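Local coordinates for protein JSC1_58120g3 ([Leptolyngbya] sp. JSC-1, PDB 6XHH) that probably acts as a far-red-sensing photoreceptor, a cyanobacteriochrome GAF domain that carries a covalently bound bilin chromophore, at residues G49-E54 with E122-K127; Q85-D90 with D115-A120; E28-R31 with R37-I40. All coordinates share one frame; numbering follows the deposited sequence.

From the N terminus, contact 3 closes first: helix 18-33 is followed after a short connection by strand 37-43, and residues 28-31 pack on 37-40. Contact 1 opens afterwards, on the neighbouring strand 49-56, which is joined to 37-43 by backbone bonds from I52 and T53 to I40. The long loop it closes, ending at 122-127, encloses contact 2, in which strand 87-89 at one margin of the sheet meets helix 115-123. Contacts 1 and 2 use successive parts of that helix and its C-terminal turn; contact 2 lines the bilin pocket and contact 1 reaches it through F51, whereas contact 3 ties the sheet to an N-terminal helix and lies about 18 Å from contact 2, centre to centre.

Contact 1: G49-E54 with E122-K127; sequences GDFITE and ESFEVK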
ATOM      1  N   GLY A  49      10.298  -3.109   8.484  1.00 13.93           N
ATOM      2  CA  GLY A  49      10.162  -3.630   7.133  1.00 13.07           C
ATOM      3  C   GLY A  49      10.984  -2.855   6.128  1.00 13.20           C
ATOM      4  O   GLY A  49      11.595  -1.827   6.441  1.00 12.83           O
ATOM      5  N   ASP A  50      10.989  -3.375   4.901  1.00 13.59           N
ATOM      6  CA  ASP A  50      11.849  -2.882   3.834  1.00 12.05           C
ATOM      7  C   ASP A  50      11.082  -2.787   2.522  1.00 12.63           C
ATOM      8  O   ASP A  50      10.196  -3.597   2.243  1.00 13.64           O
ATOM      9  CB  ASP A  50      13.067  -3.799   3.657  1.00 15.51           C
ATOM     10  CG  ASP A  50      13.824  -3.997   4.955  1.00 19.34           C
ATOM     11  OD1 ASP A  50      14.695  -3.154   5.245  1.00 20.37           O
ATOM     12  OD2 ASP A  50      13.519  -4.961   5.698  1.00 19.96           O
ATOM     13  N   PHE A  51      11.418  -1.771   1.728  1.00 12.85           N
ATOM     14  CA  PHE A  51      10.842  -1.626   0.394  1.00 11.00           C
ATOM     15  C   PHE A  51      11.456  -2.654  -0.563  1.00 15.39           C
ATOM     16  O   PHE A  51      12.673  -2.643  -0.794  1.00 17.24           O
ATOM     17  CB  PHE A  51      11.083  -0.212  -0.130  1.00 10.67           C
ATOM     18  CG  PHE A  51      10.353   0.850   0.625  1.00 12.87           C
ATOM     19  CD1 PHE A  51       9.040   1.169   0.300  1.00 13.34           C
ATOM     20  CD2 PHE A  51      10.973   1.533   1.660  1.00 15.70           C
ATOM     21  CE1 PHE A  51       8.366   2.161   0.987  1.00 16.72           C
ATOM     22  CE2 PHE A  51      10.300   2.514   2.371  1.00 15.38           C
ATOM     23  CZ  PHE A  51       9.002   2.842   2.029  1.00 15.17           C
ATOM     24  N   ILE A  52      10.618  -3.500  -1.159  1.00 13.81           N
ATOM     25  CA  ILE A  52      11.077  -4.564  -2.049  1.00 14.88           C
ATOM     26  C   ILE A  52      10.992  -4.164  -3.515  1.00 16.06           C
ATOM     27  O   ILE A  52      11.910  -4.439  -4.289  1.00 15.77           O
ATOM     28  CB  ILE A  52      10.262  -5.847  -1.791  1.00 15.32           C
ATOM     29  CG1 ILE A  52      10.343  -6.217  -0.319  1.00 13.98           C
ATOM     30  CG2 ILE A  52      10.740  -6.982  -2.704  1.00 17.69           C
ATOM     31  CD1 ILE A  52      11.735  -6.431   0.168  1.00 18.06           C
ATOM     32  N   THR A  53       9.880  -3.550  -3.914  1.00 12.86           N
ATOM     33  CA  THR A  53       9.618  -3.209  -5.303  1.00 11.71           C
ATOM     34  C   THR A  53       8.886  -1.880  -5.365  1.00 14.94           C
ATOM     35  O   THR A  53       8.089  -1.548  -4.479  1.00 13.51           O
ATOM     36  CB  THR A  53       8.776  -4.289  -6.000  1.00 13.25           C
ATOM     37  OG1 THR A  53       9.390  -5.552  -5.777  1.00 18.92           O
ATOM     38  CG2 THR A  53       8.724  -4.046  -7.505  1.00 17.26           C
ATOM     39  N   GLU A  54       9.138  -1.128  -6.430  1.00 11.83           N
ATOM     40  CA  GLU A  54       8.456   0.138  -6.590  1.00 12.60           C
ATOM     41  C   GLU A  54       8.299   0.458  -8.065  1.00 16.11           C
ATOM     42  O   GLU A  54       9.065  -0.015  -8.911  1.00 17.36           O
ATOM     43  CB  GLU A  54       9.216   1.258  -5.875  1.00 12.64           C
ATOM     44  CG  GLU A  54      10.476   1.690  -6.594  1.00 17.32           C
ATOM     45  CD  GLU A  54      11.386   2.534  -5.726  1.00 21.35           C
ATOM     46  OE1 GLU A  54      12.596   2.226  -5.638  1.00 22.81           O
ATOM     47  OE2 GLU A  54      10.886   3.508  -5.121  1.00 16.65           O
ATOM     48  N   GLU A 122       7.133  12.310   5.182  1.00 13.09           N
ATOM     49  CA  GLU A 122       7.942  13.320   4.507  1.00 15.53           C
ATOM     50  C   GLU A 122       9.317  12.777   4.131  1.00 15.38           C
ATOM     51  O   GLU A 122       9.843  13.093   3.057  1.00 18.66           O
ATOM     52  CB  GLU A 122       8.077  14.562   5.393  1.00 15.58           C
ATOM     53  CG  GLU A 122       6.841  15.458   5.425  1.00 15.81           C
ATOM     54  CD  GLU A 122       6.897  16.453   6.559  1.00 21.58           C
ATOM     55  OE1 GLU A 122       7.726  16.253   7.472  1.00 23.54           O
ATOM     56  OE2 GLU A 122       6.123  17.430   6.538  1.00 19.89           O
ATOM     57  N   SER A 123       9.917  11.946   4.993  1.00 13.22           N
ATOM     58  CA  SER A 123      11.237  11.408   4.670  1.00 15.55           C
ATOM     59  C   SER A 123      11.205  10.489   3.458  1.00 19.06           C
ATOM     60  O   SER A 123      12.253  10.275   2.831  1.00 19.19           O
ATOM     61  CB  SER A 123      11.833  10.664   5.873  1.00 13.84           C
ATOM     62  OG  SER A 123      11.403   9.309   5.926  1.00 16.65           O
ATOM     63  N   PHE A 124      10.038   9.943   3.114  1.00 13.28           N
ATOM     64  CA  PHE A 124       9.883   9.122   1.926  1.00 19.70           C
ATOM     65  C   PHE A 124       9.237   9.889   0.779  1.00 17.06           C
ATOM     66  O   PHE A 124       8.886   9.283  -0.244  1.00 16.08           O
ATOM     67  CB  PHE A 124       9.087   7.864   2.276  1.00 13.53           C
ATOM     68  CG  PHE A 124       9.817   6.948   3.227  1.00 15.76           C
ATOM     69  CD1 PHE A 124      11.029   6.381   2.862  1.00 14.12           C
ATOM     70  CD2 PHE A 124       9.315   6.684   4.492  1.00 21.14           C
ATOM     71  CE1 PHE A 124      11.713   5.559   3.731  1.00 19.19           C
ATOM     72  CE2 PHE A 124      10.002   5.857   5.368  1.00 17.75           C
ATOM     73  CZ  PHE A 124      11.197   5.292   4.983  1.00 19.92           C
ATOM     74  N   GLU A 125       9.102  11.217   0.930  1.00 15.74           N
ATOM     75  CA  GLU A 125       8.586  12.131  -0.093  1.00 12.28           C
ATOM     76  C   GLU A 125       7.090  11.950  -0.350  1.00 16.60           C
ATOM     77  O   GLU A 125       6.600  12.278  -1.430  1.00 19.00           O
ATOM     78  CB  GLU A 125       9.353  11.996  -1.405  1.00 17.79           C
ATOM     79  CG  GLU A 125      10.848  12.009  -1.222  1.00 17.73           C
ATOM     80  CD  GLU A 125      11.553  12.180  -2.531  1.00 21.89           C
ATOM     81  OE1 GLU A 125      12.062  13.285  -2.788  1.00 20.60           O
ATOM     82  OE2 GLU A 125      11.576  11.218  -3.311  1.00 21.82           O
ATOM     83  N   VAL A 126       6.339  11.478   0.642  1.00 14.05           N
ATOM     84  CA  VAL A 126       4.923  11.149   0.483  1.00 13.60           C
ATOM     85  C   VAL A 126       4.076  12.334   0.943  1.00 12.98           C
ATOM     86  O   VAL A 126       4.332  12.899   2.010  1.00 15.57           O
ATOM     87  CB  VAL A 126       4.566   9.879   1.283  1.00 12.40           C
ATOM     88  CG1 VAL A 126       3.054   9.604   1.247  1.00 14.21           C
ATOM     89  CG2 VAL A 126       5.345   8.657   0.783  1.00 11.60           C
ATOM     90  N   LYS A 127       3.051  12.709   0.152  1.00 13.00           N
ATOM     91  CA  LYS A 127       2.052  13.692   0.574  1.00 10.23           C
ATOM     92  C   LYS A 127       0.644  13.121   0.702  1.00 12.58           C
ATOM     93  O   LYS A 127      -0.253  13.821   1.193  1.00 12.90           O
ATOM     94  CB  LYS A 127       2.015  14.879  -0.400  1.00 15.16           C
ATOM     95  CG  LYS A 127       3.166  15.864  -0.195  1.00 17.30           C
ATOM     96  CD  LYS A 127       2.952  17.106  -1.049  1.00 20.86           C
ATOM     97  CE  LYS A 127       4.092  18.093  -0.863  1.00 28.76           C
ATOM     98  NZ  LYS A 127       5.398  17.443  -1.157  1.00 36.90           N
TER
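At the bilin pocket of the GAF domain, the pocket residue F51 of strand 49-56 is backed by F124 from the turn after helix 115-123. They form a T-shaped (edge-to-face) pair in which the F51 ring presents its edge to a face of F124. The centroids lie 5.2 Å apart and the planes are inclined at 62°. F51 CE2 makes the closest approach, 3.6 Å from F124 CE1, and stands over the rim of the F124 ring instead of its centre. On the other face of F124, again near the rim, sits the hydroxyl S123 OG, which is hydrogen-bonded to A120 O in the preceding helical turn. In both phenylalanines CG is anti to the carbonyl carbon (chi1 -67° in F51), which swings the rings into the interval between strand and turn. The F51 side chain also touches the mesobiliverdin, and L63 packs on both rings. F124 is presented by a Schellman motif: E125, with positive phi, ends the helix, E125 N being bonded to E122 O at 2.9 Å. The edge-to-face pair thus ties the Schellman-capped end of helix 115-123 to strand 49-56 of the GAF sheet, with F51 as the member that reaches the bilin.

Contact 2: Q85-D90 with D115-A120; sequences QPFVVD and DCHIEA. With M1V (mesobiliverdin IX(alpha)), chain C.
H117 ND1 donates a hydrogen bond of 2.9 Å to the propionate oxygen O1B of the mesobiliverdin, with an N-H...O angle of 158°. This histidine follows C116, the chromophore-bearing cysteine on helix 115-123 of the GAF domain, the Cys-His pair familiar from cyanobacteriochromes. C116 SG is bonded covalently to CAA of the bilin at 1.9 Å; its chi1 of 60° sets the sulfur between the backbone N and carbonyl carbon, from where it reaches the side chain of the A ring. The next residue turns its ring over the conjugated system: with CG anti to N, the H117 imidazole lies with one face on the bilin, whose pyrrole nitrogen NC stands 3.4 Å from the imidazole plane, toward the rim. One side chain therefore both grips a propionate and lays a face over the C-ring nitrogen.

F87, from strand 87-89, comes from the opposite direction. Its CE2 is 3.5 Å from H117 CE1, but the two rings, inclined by only 20°, are slid apart and barely overlap, so they meet as neighbours and not as a stack. The face of F87 is spent on the bilin instead: CAC, the first carbon of the other propionate arm, sits over its centre, 3.6 Å above the plane. A serine in place of F87 would probably strip that propionate arm of its aromatic cover and leave the H117 imidazole without a flank, freer to shift on the bilin. The chromophore is also hydrogen-bonded to T114, R80, S145, D70 and W68. At the A-ring end, one helical turn along from the cysteine, the methyl carbon A120 CB lies 3.4 Å from the bilin lactam oxygen OA.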
ATOM      1  N   GLN A  85      -7.545  -3.988   7.834  1.00 12.19           N
ATOM      2  CA  GLN A  85      -8.108  -2.660   7.633  1.00 14.81           C
ATOM      3  C   GLN A  85      -7.133  -1.804   6.822  1.00 12.32           C
ATOM      4  O   GLN A  85      -5.915  -1.876   7.038  1.00 14.96           O
ATOM      5  CB  GLN A  85      -8.402  -1.999   8.976  1.00 15.33           C
ATOM      6  CG  GLN A  85      -9.514  -2.700   9.749  1.00 20.74           C
ATOM      7  CD  GLN A  85     -10.243  -1.759  10.695  1.00 36.02           C
ATOM      8  OE1 GLN A  85     -10.592  -0.630  10.328  1.00 35.13           O
ATOM      9  NE2 GLN A  85     -10.473  -2.216  11.923  1.00 40.94           N
ATOM     10  N   PRO A  86      -7.617  -1.018   5.864  1.00 14.88           N
ATOM     11  CA  PRO A  86      -6.729  -0.117   5.124  1.00 15.25           C
ATOM     12  C   PRO A  86      -6.437   1.144   5.925  1.00 12.61           C
ATOM     13  O   PRO A  86      -7.107   1.465   6.912  1.00 13.84           O
ATOM     14  CB  PRO A  86      -7.536   0.220   3.869  1.00 15.36           C
ATOM     15  CG  PRO A  86      -8.940   0.204   4.344  1.00 12.69           C
ATOM     16  CD  PRO A  86      -9.009  -0.902   5.401  1.00 13.41           C
ATOM     17  N   PHE A  87      -5.427   1.875   5.456  1.00 12.28           N
ATOM     18  CA  PHE A  87      -5.061   3.191   5.961  1.00 12.70           C
ATOM     19  C   PHE A  87      -5.108   4.168   4.793  1.00 10.71           C
ATOM     20  O   PHE A  87      -4.338   4.030   3.838  1.00 12.98           O
ATOM     21  CB  PHE A  87      -3.673   3.145   6.595  1.00 11.34           C
ATOM     22  CG  PHE A  87      -3.300   4.387   7.351  1.00 10.57           C
ATOM     23  CD1 PHE A  87      -4.017   4.771   8.465  1.00 12.89           C
ATOM     24  CD2 PHE A  87      -2.222   5.156   6.952  1.00 12.27           C
ATOM     25  CE1 PHE A  87      -3.681   5.905   9.168  1.00 13.60           C
ATOM     26  CE2 PHE A  87      -1.885   6.292   7.655  1.00 16.26           C
ATOM     27  CZ  PHE A  87      -2.601   6.667   8.765  1.00 13.47           C
ATOM     28  N   VAL A  88      -6.003   5.148   4.868  1.00  9.82           N
ATOM     29  CA  VAL A  88      -6.391   5.973   3.724  1.00 10.93           C
ATOM     30  C   VAL A  88      -6.217   7.437   4.101  1.00 10.52           C
ATOM     31  O   VAL A  88      -6.933   7.936   4.970  1.00 14.01           O
ATOM     32  CB  VAL A  88      -7.839   5.706   3.298  1.00 13.07           C
ATOM     33  CG1 VAL A  88      -8.180   6.509   2.054  1.00 15.41           C
ATOM     34  CG2 VAL A  88      -8.077   4.197   3.090  1.00 14.15           C
ATOM     35  N   VAL A  89      -5.273   8.123   3.461  1.00 11.02           N
ATOM     36  CA  VAL A  89      -4.919   9.504   3.820  1.00 12.60           C
ATOM     37  C   VAL A  89      -4.822  10.354   2.554  1.00 13.27           C
ATOM     38  O   VAL A  89      -3.824  10.286   1.823  1.00 12.12           O
ATOM     39  CB  VAL A  89      -3.613   9.556   4.615  1.00 10.75           C
ATOM     40  CG1 VAL A  89      -3.266  11.009   4.968  1.00 11.93           C
ATOM     41  CG2 VAL A  89      -3.731   8.686   5.869  1.00  9.78           C
ATOM     42  N   ASP A  90      -5.847  11.175   2.295  1.00 12.45           N
ATOM     43  CA  ASP A  90      -5.798  12.078   1.146  1.00 12.62           C
ATOM     44  C   ASP A  90      -4.614  13.033   1.245  1.00 11.67           C
ATOM     45  O   ASP A  90      -3.935  13.305   0.252  1.00 11.14           O
ATOM     46  CB  ASP A  90      -7.078  12.904   1.048  1.00 11.79           C
ATOM     47  CG  ASP A  90      -8.280  12.096   0.637  1.00 12.71           C
ATOM     48  OD1 ASP A  90      -8.165  10.859   0.552  1.00 12.82           O
ATOM     49  OD2 ASP A  90      -9.330  12.717   0.363  1.00 14.85           O
ATOM     50  N   ASP A 115       2.742  13.508  14.671  1.00 13.47           N
ATOM     51  CA  ASP A 115       3.712  14.285  13.900  1.00 16.82           C
ATOM     52  C   ASP A 115       4.907  13.445  13.454  1.00 12.70           C
ATOM     53  O   ASP A 115       5.446  13.669  12.366  1.00 17.40           O
ATOM     54  CB  ASP A 115       4.186  15.515  14.676  1.00 26.21           C
ATOM     55  CG  ASP A 115       4.903  16.513  13.776  1.00 43.20           C
ATOM     56  OD1 ASP A 115       4.479  16.655  12.609  1.00 50.35           O
ATOM     57  OD2 ASP A 115       5.891  17.141  14.218  1.00 48.55           O
ATOM     58  N   CYS A 116       5.361  12.486  14.277  1.00 13.96           N
ATOM     59  CA  CYS A 116       6.505  11.671  13.853  1.00 13.69           C
ATOM     60  C   CYS A 116       6.144  10.722  12.718  1.00 13.13           C
ATOM     61  O   CYS A 116       7.018  10.369  11.906  1.00 14.20           O
ATOM     62  CB  CYS A 116       7.115  10.892  15.031  1.00 15.87           C
ATOM     63  SG  CYS A 116       6.129   9.711  15.943  1.00 17.43           S
ATOM     64  N   HIS A 117       4.872  10.307  12.642  1.00 13.70           N
ATOM     65  CA  HIS A 117       4.377   9.591  11.473  1.00 12.34           C
ATOM     66  C   HIS A 117       4.422  10.485  10.240  1.00 16.36           C
ATOM     67  O   HIS A 117       4.957  10.096   9.189  1.00 14.28           O
ATOM     68  CB  HIS A 117       2.958   9.098  11.768  1.00 12.51           C
ATOM     69  CG  HIS A 117       2.373   8.202  10.715  1.00 12.14           C
ATOM     70  ND1 HIS A 117       1.120   7.645  10.846  1.00 13.77           N
ATOM     71  CD2 HIS A 117       2.854   7.766   9.523  1.00 13.73           C
ATOM     72  CE1 HIS A 117       0.849   6.902   9.784  1.00 16.30           C
ATOM     73  NE2 HIS A 117       1.886   6.953   8.969  1.00 13.51           N
ATOM     74  N   ILE A 118       3.919  11.718  10.373  1.00 15.37           N
ATOM     75  CA  ILE A 118       3.993  12.682   9.275  1.00 12.66           C
ATOM     76  C   ILE A 118       5.440  12.892   8.840  1.00 13.56           C
ATOM     77  O   ILE A 118       5.743  12.944   7.646  1.00 15.29           O
ATOM     78  CB  ILE A 118       3.329  14.009   9.683  1.00 16.39           C
ATOM     79  CG1 ILE A 118       1.818  13.812   9.797  1.00 14.03           C
ATOM     80  CG2 ILE A 118       3.614  15.092   8.644  1.00 16.23           C
ATOM     81  CD1 ILE A 118       1.107  15.007  10.408  1.00 14.45           C
ATOM     82  N   GLU A 119       6.361  12.995   9.801  1.00 14.75           N
ATOM     83  CA  GLU A 119       7.758  13.252   9.453  1.00 16.58           C
ATOM     84  C   GLU A 119       8.370  12.065   8.709  1.00 13.14           C
ATOM     85  O   GLU A 119       9.148  12.237   7.759  1.00 15.63           O
ATOM     86  CB  GLU A 119       8.544  13.575  10.727  1.00 18.19           C
ATOM     87  CG  GLU A 119       9.995  13.939  10.486  1.00 23.90           C
ATOM     88  CD  GLU A 119      10.799  13.997  11.774  1.00 34.95           C
ATOM     89  OE1 GLU A 119      12.044  13.914  11.705  1.00 33.40           O
ATOM     90  OE2 GLU A 119      10.184  14.125  12.857  1.00 48.40           O
ATOM     91  N   ALA A 120       8.019  10.853   9.134  1.00 11.81           N
ATOM     92  CA  ALA A 120       8.450   9.644   8.436  1.00 13.61           C
ATOM     93  C   ALA A 120       7.962   9.634   6.991  1.00 15.09           C
ATOM     94  O   ALA A 120       8.728   9.327   6.069  1.00 16.14           O
ATOM     95  CB  ALA A 120       7.941   8.410   9.183  1.00 13.84           C
TER
HETATM   96  OA  M1V C 801       8.234   6.075  11.650  1.00 14.52           O
HETATM   97  C1A M1V C 801       7.599   6.446  12.626  1.00 15.63           C
HETATM   98  NA  M1V C 801       6.294   6.209  12.808  1.00 16.23           N
HETATM   99  C2A M1V C 801       8.120   7.166  13.720  1.00 16.52           C
HETATM  100  CMA M1V C 801       9.553   7.621  13.881  1.00 18.45           C
HETATM  101  C3A M1V C 801       7.082   7.389  14.620  1.00 16.14           C
HETATM  102  CAA M1V C 801       7.148   8.112  15.912  1.00 18.55           C
HETATM  103  CBA M1V C 801       6.794   7.214  17.099  1.00 17.88           C
HETATM  104  C4A M1V C 801       5.880   6.766  14.022  1.00 14.35           C
HETATM  105  CHA M1V C 801       4.644   6.750  14.608  1.00 15.67           C
HETATM  106  C1B M1V C 801       3.378   6.170  14.149  1.00 14.86           C
HETATM  107  C2B M1V C 801       2.180   6.326  14.895  1.00 12.92           C
HETATM  108  CMB M1V C 801       2.039   7.090  16.190  1.00 15.39           C
HETATM  109  C3B M1V C 801       1.190   5.678  14.220  1.00 12.72           C
HETATM  110  CAB M1V C 801      -0.268   5.580  14.632  1.00 15.82           C
HETATM  111  CBB M1V C 801      -1.133   6.478  13.731  1.00 15.66           C
HETATM  112  CGB M1V C 801      -0.845   7.938  14.001  1.00 14.25           C
HETATM  113  O2B M1V C 801      -1.175   8.448  15.099  1.00 19.62           O
HETATM  114  O1B M1V C 801      -0.280   8.661  13.149  1.00 14.32           O
HETATM  115  NB  M1V C 801       3.107   5.436  13.058  1.00 15.25           N
HETATM  116  C4B M1V C 801       1.796   5.112  13.058  1.00 12.09           C
HETATM  117  CHB M1V C 801       1.054   4.357  12.137  1.00 12.54           C
HETATM  118  C1C M1V C 801       1.359   3.880  10.853  1.00 13.14           C
HETATM  119  C2C M1V C 801       0.373   3.418   9.971  1.00 12.69           C
HETATM  120  CAC M1V C 801      -1.098   3.297  10.308  1.00 14.71           C
HETATM  121  CBC M1V C 801      -1.181   1.952  11.082  1.00 17.53           C
HETATM  122  CGC M1V C 801      -2.428   1.760  11.934  1.00 17.38           C
HETATM  123  O2C M1V C 801      -3.327   2.631  11.960  1.00 21.72           O
HETATM  124  O1C M1V C 801      -2.572   0.727  12.635  1.00 20.38           O
HETATM  125  C3C M1V C 801       1.020   3.025   8.802  1.00 13.68           C
HETATM  126  CMC M1V C 801       0.334   2.463   7.588  1.00 13.43           C
HETATM  127  NC  M1V C 801       2.582   3.799  10.225  1.00 13.22           N
HETATM  128  C4C M1V C 801       2.397   3.282   8.968  1.00 13.63           C
HETATM  129  CHC M1V C 801       3.527   3.070   8.126  1.00 15.11           C
HETATM  130  C1D M1V C 801       3.602   2.744   6.794  1.00 11.62           C
HETATM  131  C2D M1V C 801       4.526   1.831   6.216  1.00 16.07           C
HETATM  132  CMD M1V C 801       5.549   1.018   6.972  1.00 13.51           C
HETATM  133  ND  M1V C 801       2.845   3.296   5.770  1.00 11.55           N
HETATM  134  C4D M1V C 801       3.241   2.741   4.605  1.00 13.78           C
HETATM  135  OD  M1V C 801       2.748   3.038   3.516  1.00 14.37           O
HETATM  136  C3D M1V C 801       4.297   1.812   4.875  1.00 14.63           C
HETATM  137  CAD M1V C 801       5.017   0.952   3.867  1.00 14.22           C
HETATM  138  CBD M1V C 801       5.996   1.804   3.090  1.00 16.03           C

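Contact 3: E28-R31 with R37-I40; sequences EVRR and RVTI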
ATOM      1  N   GLU A  28       1.371  -1.515 -12.940  1.00 13.98           N
ATOM      2  CA  GLU A  28      -0.012  -1.448 -13.405  1.00 13.01           C
ATOM      3  C   GLU A  28      -0.880  -0.620 -12.467  1.00 11.47           C
ATOM      4  O   GLU A  28      -1.721   0.162 -12.923  1.00 13.56           O
ATOM      5  CB  GLU A  28      -0.579  -2.856 -13.561  1.00 13.47           C
ATOM      6  CG  GLU A  28       0.084  -3.662 -14.643  1.00 20.27           C
ATOM      7  CD  GLU A  28       0.159  -2.921 -15.954  1.00 32.77           C
ATOM      8  OE1 GLU A  28      -0.841  -2.263 -16.324  1.00 31.34           O
ATOM      9  OE2 GLU A  28       1.218  -3.001 -16.610  1.00 30.60           O
ATOM     10  N   VAL A  29      -0.707  -0.780 -11.156  1.00 13.78           N
ATOM     11  CA  VAL A  29      -1.465   0.040 -10.218  1.00 13.41           C
ATOM     12  C   VAL A  29      -1.111   1.517 -10.370  1.00 12.08           C
ATOM     13  O   VAL A  29      -1.996   2.383 -10.317  1.00 14.06           O
ATOM     14  CB  VAL A  29      -1.250  -0.448  -8.774  1.00 11.25           C
ATOM     15  CG1 VAL A  29      -1.879   0.540  -7.797  1.00 12.79           C
ATOM     16  CG2 VAL A  29      -1.848  -1.842  -8.596  1.00 14.45           C
ATOM     17  N   ARG A  30       0.178   1.833 -10.551  1.00 14.28           N
ATOM     18  CA  ARG A  30       0.578   3.236 -10.685  1.00 12.19           C
ATOM     19  C   ARG A  30      -0.044   3.871 -11.925  1.00 15.08           C
ATOM     20  O   ARG A  30      -0.565   4.990 -11.869  1.00 15.20           O
ATOM     21  CB  ARG A  30       2.103   3.364 -10.734  1.00 17.07           C
ATOM     22  CG  ARG A  30       2.584   4.786 -10.410  1.00 17.38           C
ATOM     23  CD  ARG A  30       3.904   5.168 -11.097  1.00 19.08           C
ATOM     24  NE  ARG A  30       3.861   4.903 -12.533  1.00 22.03           N
ATOM     25  CZ  ARG A  30       3.204   5.639 -13.426  1.00 27.76           C
ATOM     26  NH1 ARG A  30       3.226   5.289 -14.707  1.00 32.40           N
ATOM     27  NH2 ARG A  30       2.518   6.716 -13.055  1.00 22.95           N
ATOM     28  N   ARG A  31       0.011   3.161 -13.056  1.00 12.89           N
ATOM     29  CA  ARG A  31      -0.600   3.631 -14.300  1.00 15.19           C
ATOM     30  C   ARG A  31      -2.107   3.822 -14.137  1.00 14.53           C
ATOM     31  O   ARG A  31      -2.670   4.848 -14.541  1.00 15.40           O
ATOM     32  CB  ARG A  31      -0.305   2.609 -15.408  1.00 18.80           C
ATOM     33  CG  ARG A  31      -0.803   2.974 -16.803  1.00 30.08           C
ATOM     34  CD  ARG A  31      -0.444   1.882 -17.827  1.00 35.50           C
ATOM     35  NE  ARG A  31      -1.554   0.966 -18.087  1.00 42.93           N
ATOM     36  CZ  ARG A  31      -2.231   0.914 -19.232  1.00 39.68           C
ATOM     37  NH1 ARG A  31      -1.914   1.724 -20.232  1.00 34.33           N
ATOM     38  NH2 ARG A  31      -3.226   0.048 -19.377  1.00 41.80           N
ATOM     39  N   ARG A  37       3.899   7.039  -7.139  1.00 12.30           N
ATOM     40  CA  ARG A  37       4.639   5.881  -6.650  1.00  9.84           C
ATOM     41  C   ARG A  37       3.687   4.829  -6.128  1.00 12.86           C
ATOM     42  O   ARG A  37       2.702   5.157  -5.477  1.00 12.35           O
ATOM     43  CB  ARG A  37       5.622   6.261  -5.533  1.00 11.88           C
ATOM     44  CG  ARG A  37       6.740   5.259  -5.382  1.00 17.03           C
ATOM     45  CD  ARG A  37       7.453   5.377  -4.063  1.00 18.86           C
ATOM     46  NE  ARG A  37       8.079   6.679  -3.818  1.00 16.30           N
ATOM     47  CZ  ARG A  37       9.271   7.051  -4.284  1.00 16.61           C
ATOM     48  NH1 ARG A  37       9.992   6.235  -5.052  1.00 20.18           N
ATOM     49  NH2 ARG A  37       9.753   8.247  -3.964  1.00 16.64           N
ATOM     50  N   VAL A  38       3.996   3.571  -6.424  1.00 11.25           N
ATOM     51  CA  VAL A  38       3.380   2.415  -5.780  1.00  9.02           C
ATOM     52  C   VAL A  38       4.507   1.494  -5.332  1.00 10.84           C
ATOM     53  O   VAL A  38       5.452   1.247  -6.087  1.00 12.43           O
ATOM     54  CB  VAL A  38       2.402   1.672  -6.715  1.00  9.99           C
ATOM     55  CG1 VAL A  38       1.815   0.445  -6.013  1.00 11.90           C
ATOM     56  CG2 VAL A  38       1.287   2.593  -7.141  1.00 11.26           C
ATOM     57  N   THR A  39       4.410   0.991  -4.103  1.00 10.90           N
ATOM     58  CA  THR A  39       5.459   0.178  -3.516  1.00 11.74           C
ATOM     59  C   THR A  39       4.892  -1.113  -2.940  1.00 10.77           C
ATOM     60  O   THR A  39       3.747  -1.172  -2.469  1.00 11.28           O
ATOM     61  CB  THR A  39       6.211   0.902  -2.377  1.00 11.91           C
ATOM     62  OG1 THR A  39       5.298   1.217  -1.307  1.00 13.23           O
ATOM     63  CG2 THR A  39       6.849   2.166  -2.863  1.00 13.71           C
ATOM     64  N   ILE A  40       5.738  -2.136  -2.941  1.00 12.94           N
ATOM     65  CA  ILE A  40       5.537  -3.347  -2.163  1.00 12.58           C
ATOM     66  C   ILE A  40       6.601  -3.371  -1.082  1.00 11.94           C
ATOM     67  O   ILE A  40       7.803  -3.266  -1.372  1.00 13.36           O
ATOM     68  CB  ILE A  40       5.601  -4.609  -3.042  1.00 11.33           C
ATOM     69  CG1 ILE A  40       4.424  -4.609  -4.023  1.00  9.77           C
ATOM     70  CG2 ILE A  40       5.564  -5.868  -2.180  1.00 14.19           C
ATOM     71  CD1 ILE A  40       4.616  -5.546  -5.224  1.00 11.03           C
TER
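V29 of helix 18-33 and V38 of strand 37-43 meet with their side chains crossing at about a right angle, V29 CG1 lying 3.8 Å from V38 CG2. The V38 branch that does this is the one anti to the carbonyl carbon, and the same methyl is pressed against the helix backbone: V38 CG2 is 3.7 Å from R30 N. It also touches the base of the R30 side chain, at 3.8 Å from R30 CB. R30 crosses V38 obliquely with only its aliphatic start. R30 CG, anti to the backbone N, passes 4.2 Å from R37 N, and the chain then bends at chi3 (51°) and carries the guanidinium away from the strand, to I35 O, with a weak bond to S55 OG. R37, next to V38, sends its CB away from the helix, and its guanidinium is bound by R61 O and by E54 of the neighbouring strand. V29 reaches L163 and V166 of helix 157-178, while V38 meets L144 on the adjacent strand. The helix-sheet contact is thus mainly apolar, probably held by burial and van der Waals fit of the valine methyls, the R30 stem and the helix backbone, both guanidinium groups being engaged elsewhere.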